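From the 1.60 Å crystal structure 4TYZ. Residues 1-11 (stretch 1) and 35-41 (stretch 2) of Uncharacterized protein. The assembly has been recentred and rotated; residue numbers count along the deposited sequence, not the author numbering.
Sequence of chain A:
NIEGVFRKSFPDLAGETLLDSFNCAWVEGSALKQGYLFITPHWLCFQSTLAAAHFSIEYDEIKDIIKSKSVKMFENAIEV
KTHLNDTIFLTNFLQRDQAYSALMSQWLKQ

Stretch 1 (1-11) NIEGVFRKSFP
Stretch 2 (35-41) GYLFITP

F38 is the hub of this contact: its ring, buried on strand 35-39, touches I2, V5 and F6 of helix 2-9 and F10, the residue just after it. Of the 348 Å² buried between the stretches, F38 has the largest share, 101 Å². The helix crosses the strand at -80°, nearly perpendicular, with axes 10.2 Å apart at closest approach, and the register sets F6 CA 7.5 Å from F38 CA and I2 CA 8.3 Å from Y36 CA. F38 (chi1 m, chi2 -87°) points toward the helix and receives F6 over one face, F6 CB lying 4.1 Å from the F38 ring centroid and F6 CD1 3.5 Å from F38 CG. F6 (t, chi2 73°) leaves the helix sideways, and the two rings meet obliquely, centroids 5.0 Å apart and planes at 51°. V5 CG1 sits at the edge of the F38 ring, 4.0 Å from F38 CZ, where a compact branched side chain (chi1 t) fits; I2 CG1 approaches F38 CE1 at 3.6 Å, and F10 CE2 (F10 chi1 m) reaches F38 CD2 at 4.1 Å.

Two residues earlier on the strand, Y36 (chi1 m, chi2 -73°) also points toward the helix. I2 (t, p) starts sideways but brings its end closer, laying I2 CD1 over the Y36 ring face, 3.5 Å from the ring centroid. Flat aromatic faces thus suit both strand positions, accepting CH groups from F6 and I2. The alternation is clear: Y36, F38 and T40 face the helix, whereas L37 and I39 point away.

At the other end, T40 (chi1 81°) offers its methyl: T40 CG2 packs 3.6 Å from F6 CZ, while T40 OG1 is hydrogen-bonded to a residue flanking one of the stretches. No hydrogen bond joins the stretches. From F6 N onward the helix is held by i to i-4 backbone hydrogen bonds, from F6 N to I2 O at 3.2 Å through F10 N to F6 O at 3.0 Å, before F10 departs at phi/psi -133/65.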

# COMPACT_ATOMS: atom_id res chain seq x y z
N ASN A 1 4.73 17.00 -2.87
CA ASN A 1 3.84 17.23 -1.73
C ASN A 1 3.18 15.96 -1.21
O ASN A 1 2.11 16.02 -0.59
CB ASN A 1 2.76 18.25 -2.09
N ILE A 2 3.81 14.81 -1.46
CA ILE A 2 3.23 13.53 -1.05
C ILE A 2 3.04 13.47 0.48
O ILE A 2 2.11 12.83 0.98
CB ILE A 2 4.10 12.33 -1.53
CG1 ILE A 2 3.38 11.01 -1.28
CG2 ILE A 2 5.48 12.31 -0.85
CD1 ILE A 2 2.04 10.94 -1.95
N GLU A 3 3.91 14.16 1.21
CA GLU A 3 3.82 14.14 2.66
C GLU A 3 2.54 14.81 3.12
O GLU A 3 1.91 14.37 4.08
CB GLU A 3 5.03 14.84 3.29
CG GLU A 3 6.36 14.14 3.06
CD GLU A 3 6.97 14.43 1.68
OE1 GLU A 3 6.35 15.15 0.86
OE2 GLU A 3 8.08 13.93 1.42
N GLY A 4 2.15 15.87 2.42
CA GLY A 4 0.93 16.58 2.74
C GLY A 4 -0.30 15.70 2.57
O GLY A 4 -1.23 15.76 3.37
N VAL A 5 -0.30 14.88 1.52
CA VAL A 5 -1.41 13.96 1.34
C VAL A 5 -1.50 13.02 2.54
O VAL A 5 -2.58 12.79 3.09
CB VAL A 5 -1.28 13.14 0.04
CG1 VAL A 5 -2.44 12.15 -0.09
CG2 VAL A 5 -1.23 14.07 -1.16
N PHE A 6 -0.35 12.49 2.96
CA PHE A 6 -0.33 11.58 4.10
C PHE A 6 -0.84 12.26 5.37
O PHE A 6 -1.64 11.68 6.11
CB PHE A 6 1.07 11.04 4.34
CG PHE A 6 1.12 10.01 5.43
CD1 PHE A 6 0.62 8.74 5.21
CD2 PHE A 6 1.65 10.31 6.67
CE1 PHE A 6 0.64 7.78 6.23
CE2 PHE A 6 1.69 9.35 7.68
CZ PHE A 6 1.17 8.07 7.45
N ARG A 7 -0.36 13.47 5.62
CA ARG A 7 -0.69 14.14 6.87
C ARG A 7 -2.15 14.59 6.92
O ARG A 7 -2.74 14.66 7.99
CB ARG A 7 0.22 15.34 7.10
CG ARG A 7 1.70 14.97 7.19
CD ARG A 7 1.94 13.96 8.30
NE ARG A 7 3.34 13.54 8.33
CZ ARG A 7 3.80 12.48 8.99
NH1 ARG A 7 2.96 11.71 9.69
NH2 ARG A 7 5.09 12.19 8.96
N LYS A 8 -2.72 14.89 5.76
CA LYS A 8 -4.14 15.19 5.69
C LYS A 8 -4.99 13.93 5.90
O LYS A 8 -6.03 13.97 6.58
CB LYS A 8 -4.49 15.84 4.34
CG LYS A 8 -5.95 16.26 4.21
CD LYS A 8 -6.15 17.20 3.03
CE LYS A 8 -5.75 16.55 1.72
NZ LYS A 8 -6.66 15.42 1.37
N SER A 9 -4.55 12.81 5.34
CA SER A 9 -5.38 11.62 5.28
C SER A 9 -5.34 10.76 6.53
O SER A 9 -6.30 10.05 6.83
CB SER A 9 -4.96 10.76 4.08
OG SER A 9 -5.25 11.45 2.87
N PHE A 10 -4.24 10.84 7.26
CA PHE A 10 -4.02 9.93 8.38
C PHE A 10 -3.55 10.69 9.63
O PHE A 10 -2.43 10.49 10.08
CB PHE A 10 -2.99 8.85 8.02
CG PHE A 10 -3.37 8.05 6.80
CD1 PHE A 10 -4.31 7.02 6.90
CD2 PHE A 10 -2.84 8.36 5.55
CE1 PHE A 10 -4.68 6.30 5.76
CE2 PHE A 10 -3.22 7.64 4.42
CZ PHE A 10 -4.14 6.61 4.54
N PRO A 11 -4.41 11.57 10.17
CA PRO A 11 -3.98 12.38 11.32
C PRO A 11 -3.70 11.53 12.55
O PRO A 11 -2.96 11.98 13.42
CB PRO A 11 -5.16 13.34 11.54
CG PRO A 11 -6.32 12.68 10.92
CD PRO A 11 -5.79 11.87 9.76
N GLY A 35 -3.67 5.88 -6.66
CA GLY A 35 -3.31 6.61 -5.45
C GLY A 35 -1.88 6.37 -5.03
O GLY A 35 -1.00 6.12 -5.86
N TYR A 36 -1.67 6.47 -3.72
CA TYR A 36 -0.34 6.39 -3.15
C TYR A 36 -0.30 5.37 -2.04
O TYR A 36 -1.15 5.40 -1.15
CB TYR A 36 0.09 7.74 -2.58
CG TYR A 36 -0.19 8.92 -3.47
CD1 TYR A 36 0.56 9.15 -4.61
CD2 TYR A 36 -1.21 9.82 -3.15
CE1 TYR A 36 0.30 10.25 -5.42
CE2 TYR A 36 -1.48 10.91 -3.95
CZ TYR A 36 -0.72 11.12 -5.08
OH TYR A 36 -1.00 12.22 -5.87
N LEU A 37 0.70 4.51 -2.11
CA LEU A 37 1.04 3.60 -1.02
C LEU A 37 2.05 4.30 -0.12
O LEU A 37 3.05 4.82 -0.61
CB LEU A 37 1.63 2.32 -1.59
CG LEU A 37 1.90 1.24 -0.55
CD1 LEU A 37 0.56 0.73 -0.10
CD2 LEU A 37 2.75 0.12 -1.15
N PHE A 38 1.76 4.35 1.18
CA PHE A 38 2.67 4.95 2.17
C PHE A 38 3.23 3.89 3.10
O PHE A 38 2.48 3.07 3.63
CB PHE A 38 1.96 6.00 3.01
CG PHE A 38 1.31 7.10 2.21
CD1 PHE A 38 2.03 8.22 1.84
CD2 PHE A 38 -0.03 7.02 1.86
CE1 PHE A 38 1.43 9.25 1.13
CE2 PHE A 38 -0.63 8.04 1.14
CZ PHE A 38 0.09 9.15 0.79
N ILE A 39 4.53 3.94 3.34
CA ILE A 39 5.18 3.02 4.26
C ILE A 39 5.73 3.81 5.45
O ILE A 39 6.51 4.75 5.28
CB ILE A 39 6.29 2.25 3.55
CG1 ILE A 39 5.66 1.35 2.48
CG2 ILE A 39 7.12 1.45 4.54
CD1 ILE A 39 6.63 0.78 1.52
N THR A 40 5.27 3.46 6.64
CA THR A 40 5.76 4.07 7.86
C THR A 40 6.32 2.95 8.74
O THR A 40 6.25 1.77 8.36
CB THR A 40 4.64 4.87 8.60
OG1 THR A 40 3.81 3.98 9.36
CG2 THR A 40 3.79 5.64 7.60
N PRO A 41 6.91 3.29 9.89
CA PRO A 41 7.47 2.18 10.66
C PRO A 41 6.43 1.16 11.15
O PRO A 41 6.77 -0.02 11.27
CB PRO A 41 8.14 2.89 11.85
CG PRO A 41 8.50 4.25 11.31
CD PRO A 41 7.34 4.61 10.40